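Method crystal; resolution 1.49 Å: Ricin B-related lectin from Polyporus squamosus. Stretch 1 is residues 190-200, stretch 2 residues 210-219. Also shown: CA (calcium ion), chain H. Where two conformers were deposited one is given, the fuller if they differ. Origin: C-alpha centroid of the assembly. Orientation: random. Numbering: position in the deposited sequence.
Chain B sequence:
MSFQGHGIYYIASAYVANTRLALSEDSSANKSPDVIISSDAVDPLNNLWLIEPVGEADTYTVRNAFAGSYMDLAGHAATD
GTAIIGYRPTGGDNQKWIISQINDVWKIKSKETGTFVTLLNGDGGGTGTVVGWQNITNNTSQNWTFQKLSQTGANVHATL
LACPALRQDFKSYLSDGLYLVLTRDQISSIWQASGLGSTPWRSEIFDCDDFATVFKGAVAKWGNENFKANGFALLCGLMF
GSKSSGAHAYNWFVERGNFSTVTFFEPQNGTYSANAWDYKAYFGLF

Stretch 1, residues 190-200: IWQASGLGSTP
Stretch 2, residues 210-219: DFATVFKGAV

Residues 210-219 form an unbroken length of helix that extends beyond both ends of the stretch, whereas in stretch 1 a helix that begins earlier in the chain runs through I190 to A193, and by G195 the backbone has left helical phi/psi; a compact turn and a 3-10 segment at 196-197 follow. The two helix axes approach to 9.8 Å, with their N-to-C directions 115° apart. The helices cross steeply, and the nearest CA pairs are CA of I190 with CA of V219 at 6.6 Å, CA of W191 with CA of F215 at 7.0 Å, CA of S194 with CA of A218 at 6.6 Å, and CA of L196 with CA of F211 at 6.9 Å.

No hydrogen bond crosses the interface; the 476 Å² buried between the stretches, both sides summed, is mostly apolar and aromatic packing. I190 (chi1 m, chi2 t) points toward stretch 2 and sets its CG2 methyl in a hollow bounded by F215, A218 and V219, with CG2 3.9 Å from F215 CE1, 4.1 Å from A218 CB and 4.0 Å from V219 CG2 (chi1 t). S194 also points toward stretch 2, its CB 4.4 Å from A218 CB, a looser contact at the margin.

F215 (chi1 t, chi2 57°) leaves its helix sideways, but its ring reaches across to W191, where F215 CE1 lies 3.6 Å from W191 CB. The indole (chi1 t, chi2 83°) turns its edge to the phenyl face, the five-membered ring centroid 5.4 Å from that of F215 and the planes at 72°.

The second large bump is L196 (m, t), whose branches enter between side chains one helical turn apart: CD1 packs 3.6 Å from F215 CB, while CD2 lies 3.8 Å from F211 CD1 and 4.1 Å from V214 CG1 (V214 chi1 t). F211 (chi1 m, chi2 -87°) in turn presents its ring edge to the backbone carbonyls of L196 and T199, whose oxygens lie near the ring plane, with CE1 3.5 Å from L196 O and CZ 3.5 Å from T199 O, so the weakly positive ring rim meets electron-rich oxygens.

Internal bonds hold the turn in shape. S194 (chi1 p) donates from OG to W191 O at 2.7 Å and accepts at OG from L196 N at 3.0 Å, tying W191 O and L196 N to one hydroxyl. G195 follows with phi/psi 80/1, a positive phi that favours glycine. Its O receives S198 OG (chi1 p) at 3.0 Å and T199 OG1 (chi1 m) at 2.9 Å. At G197 a CB would clash with W191 CH2, so the bare backbone lets the indole lie against the turn.

Away from the interface, D210 (chi1 m) binds calcium through OD2 at 2.4 Å; its OD1 accepts a 2.6 Å hydrogen bond from the O of a calcium-bound water.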

# COMPACT_ATOMS: atom_id res chain seq x y z
N ILE B 190 -11.94 0.88 8.58
CA ILE B 190 -10.53 1.08 8.12
C ILE B 190 -10.48 2.22 7.12
O ILE B 190 -9.59 3.03 7.16
CB ILE B 190 -9.92 -0.23 7.50
CG1 ILE B 190 -9.80 -1.30 8.57
CG2 ILE B 190 -8.49 0.03 6.91
CD1 ILE B 190 -9.71 -2.72 7.99
N TRP B 191 -11.43 2.22 6.19
CA TRP B 191 -11.49 3.20 5.13
C TRP B 191 -11.76 4.59 5.71
O TRP B 191 -11.07 5.54 5.35
CB TRP B 191 -12.54 2.82 4.06
CG TRP B 191 -12.54 3.88 3.00
CD1 TRP B 191 -11.70 3.97 1.98
CD2 TRP B 191 -13.42 5.01 2.90
NE1 TRP B 191 -11.97 5.08 1.20
CE2 TRP B 191 -13.02 5.75 1.77
CE3 TRP B 191 -14.48 5.48 3.69
CZ2 TRP B 191 -13.67 6.91 1.38
CZ3 TRP B 191 -15.15 6.67 3.28
CH2 TRP B 191 -14.72 7.36 2.15
N GLN B 192 -12.72 4.68 6.64
CA GLN B 192 -13.02 5.93 7.35
C GLN B 192 -11.75 6.42 8.05
O GLN B 192 -11.44 7.60 7.94
CB GLN B 192 -14.26 5.81 8.35
CG GLN B 192 -15.55 5.63 7.51
CD GLN B 192 -16.06 6.91 6.88
OE1 GLN B 192 -15.48 7.97 7.07
NE2 GLN B 192 -17.15 6.81 6.12
N ALA B 193 -10.99 5.54 8.71
CA ALA B 193 -9.83 5.96 9.42
C ALA B 193 -8.67 6.38 8.51
O ALA B 193 -7.77 7.09 8.97
CB ALA B 193 -9.35 4.84 10.32
N SER B 194 -8.67 5.92 7.25
CA SER B 194 -7.54 6.15 6.31
C SER B 194 -7.45 7.63 5.92
O SER B 194 -6.35 8.08 5.57
CB SER B 194 -7.67 5.29 5.03
OG SER B 194 -8.71 5.84 4.17
N GLY B 195 -8.56 8.32 5.91
CA GLY B 195 -8.64 9.68 5.43
C GLY B 195 -8.71 9.76 3.90
O GLY B 195 -8.75 10.87 3.34
N LEU B 196 -8.71 8.63 3.19
CA LEU B 196 -8.91 8.63 1.75
C LEU B 196 -10.14 9.41 1.25
O LEU B 196 -10.08 10.09 0.23
CB LEU B 196 -8.83 7.22 1.15
CG LEU B 196 -7.46 6.60 1.26
CD1 LEU B 196 -7.52 5.10 0.91
CD2 LEU B 196 -6.43 7.29 0.36
N GLY B 197 -11.23 9.37 2.01
CA GLY B 197 -12.47 10.04 1.63
C GLY B 197 -12.41 11.56 1.57
O GLY B 197 -13.16 12.16 0.83
N SER B 198 -11.49 12.11 2.32
CA SER B 198 -11.23 13.56 2.33
C SER B 198 -9.95 13.94 1.59
O SER B 198 -9.48 15.06 1.70
CB SER B 198 -11.13 14.03 3.76
OG SER B 198 -10.19 13.22 4.41
N THR B 199 -9.35 13.01 0.86
CA THR B 199 -8.14 13.33 0.06
C THR B 199 -8.62 13.66 -1.33
O THR B 199 -9.24 12.84 -2.01
CB THR B 199 -7.22 12.11 -0.04
OG1 THR B 199 -6.85 11.70 1.26
CG2 THR B 199 -5.98 12.37 -0.92
N PRO B 200 -8.26 14.87 -1.85
CA PRO B 200 -8.73 15.11 -3.23
C PRO B 200 -8.03 14.21 -4.30
O PRO B 200 -6.84 13.93 -4.15
CB PRO B 200 -8.35 16.62 -3.47
CG PRO B 200 -8.16 17.23 -2.11
CD PRO B 200 -7.75 16.07 -1.18
N ASP B 210 -3.33 5.19 -6.69
CA ASP B 210 -2.83 5.53 -5.37
C ASP B 210 -3.89 5.23 -4.30
O ASP B 210 -3.59 4.67 -3.28
CB ASP B 210 -2.39 6.98 -5.34
CG ASP B 210 -1.29 7.23 -6.33
OD1 ASP B 210 -0.19 6.70 -6.08
OD2 ASP B 210 -1.60 7.83 -7.39
N PHE B 211 -5.14 5.59 -4.58
CA PHE B 211 -6.23 5.26 -3.67
C PHE B 211 -6.26 3.77 -3.43
O PHE B 211 -6.37 3.38 -2.25
CB PHE B 211 -7.57 5.73 -4.20
CG PHE B 211 -7.80 7.21 -4.05
CD1 PHE B 211 -8.34 7.74 -2.88
CD2 PHE B 211 -7.42 8.10 -5.06
CE1 PHE B 211 -8.50 9.09 -2.71
CE2 PHE B 211 -7.60 9.46 -4.92
CZ PHE B 211 -8.12 9.96 -3.71
N ALA B 212 -6.19 2.96 -4.48
CA ALA B 212 -6.33 1.53 -4.33
C ALA B 212 -5.12 0.87 -3.61
O ALA B 212 -5.23 -0.02 -2.76
CB ALA B 212 -6.64 0.86 -5.66
N THR B 213 -3.95 1.37 -3.95
CA THR B 213 -2.72 0.84 -3.33
C THR B 213 -2.62 1.27 -1.89
O THR B 213 -2.24 0.46 -1.05
CB THR B 213 -1.47 1.29 -4.13
OG1 THR B 213 -1.54 0.70 -5.39
CG2 THR B 213 -0.16 0.80 -3.46
N VAL B 214 -2.89 2.53 -1.59
CA VAL B 214 -2.79 3.04 -0.26
C VAL B 214 -3.86 2.33 0.62
O VAL B 214 -3.54 1.96 1.75
CB VAL B 214 -2.92 4.59 -0.17
CG1 VAL B 214 -3.06 5.07 1.27
CG2 VAL B 214 -1.68 5.23 -0.79
N PHE B 215 -5.08 2.18 0.12
CA PHE B 215 -6.11 1.48 0.92
C PHE B 215 -5.66 0.06 1.26
O PHE B 215 -5.81 -0.36 2.45
CB PHE B 215 -7.51 1.53 0.30
CG PHE B 215 -8.56 0.91 1.18
CD1 PHE B 215 -8.73 1.39 2.45
CD2 PHE B 215 -9.30 -0.18 0.74
CE1 PHE B 215 -9.67 0.81 3.32
CE2 PHE B 215 -10.21 -0.78 1.59
CZ PHE B 215 -10.41 -0.23 2.84
N LYS B 216 -5.12 -0.64 0.27
CA LYS B 216 -4.59 -1.97 0.49
C LYS B 216 -3.57 -2.02 1.60
O LYS B 216 -3.57 -2.96 2.48
CB LYS B 216 -4.17 -2.65 -0.80
CG LYS B 216 -3.60 -4.04 -0.59
CD LYS B 216 -3.45 -4.85 -1.86
CE LYS B 216 -2.67 -6.13 -1.54
NZ LYS B 216 -3.36 -6.98 -0.53
N GLY B 217 -2.68 -1.04 1.58
CA GLY B 217 -1.75 -0.91 2.71
C GLY B 217 -2.36 -0.55 4.04
O GLY B 217 -1.90 -1.05 5.15
N ALA B 218 -3.39 0.28 4.00
CA ALA B 218 -4.14 0.61 5.23
C ALA B 218 -4.72 -0.65 5.91
O ALA B 218 -4.70 -0.77 7.11
CB ALA B 218 -5.25 1.63 4.96
N VAL B 219 -5.23 -1.57 5.09
CA VAL B 219 -5.86 -2.81 5.61
C VAL B 219 -4.72 -3.62 6.20
O VAL B 219 -4.88 -4.10 7.33
CB VAL B 219 -6.60 -3.59 4.53
CG1 VAL B 219 -7.12 -4.90 5.12
CG2 VAL B 219 -7.78 -2.75 4.08
CA CA H . -0.76 7.47 -9.63
O HOH W 1 1.27 7.22 -8.20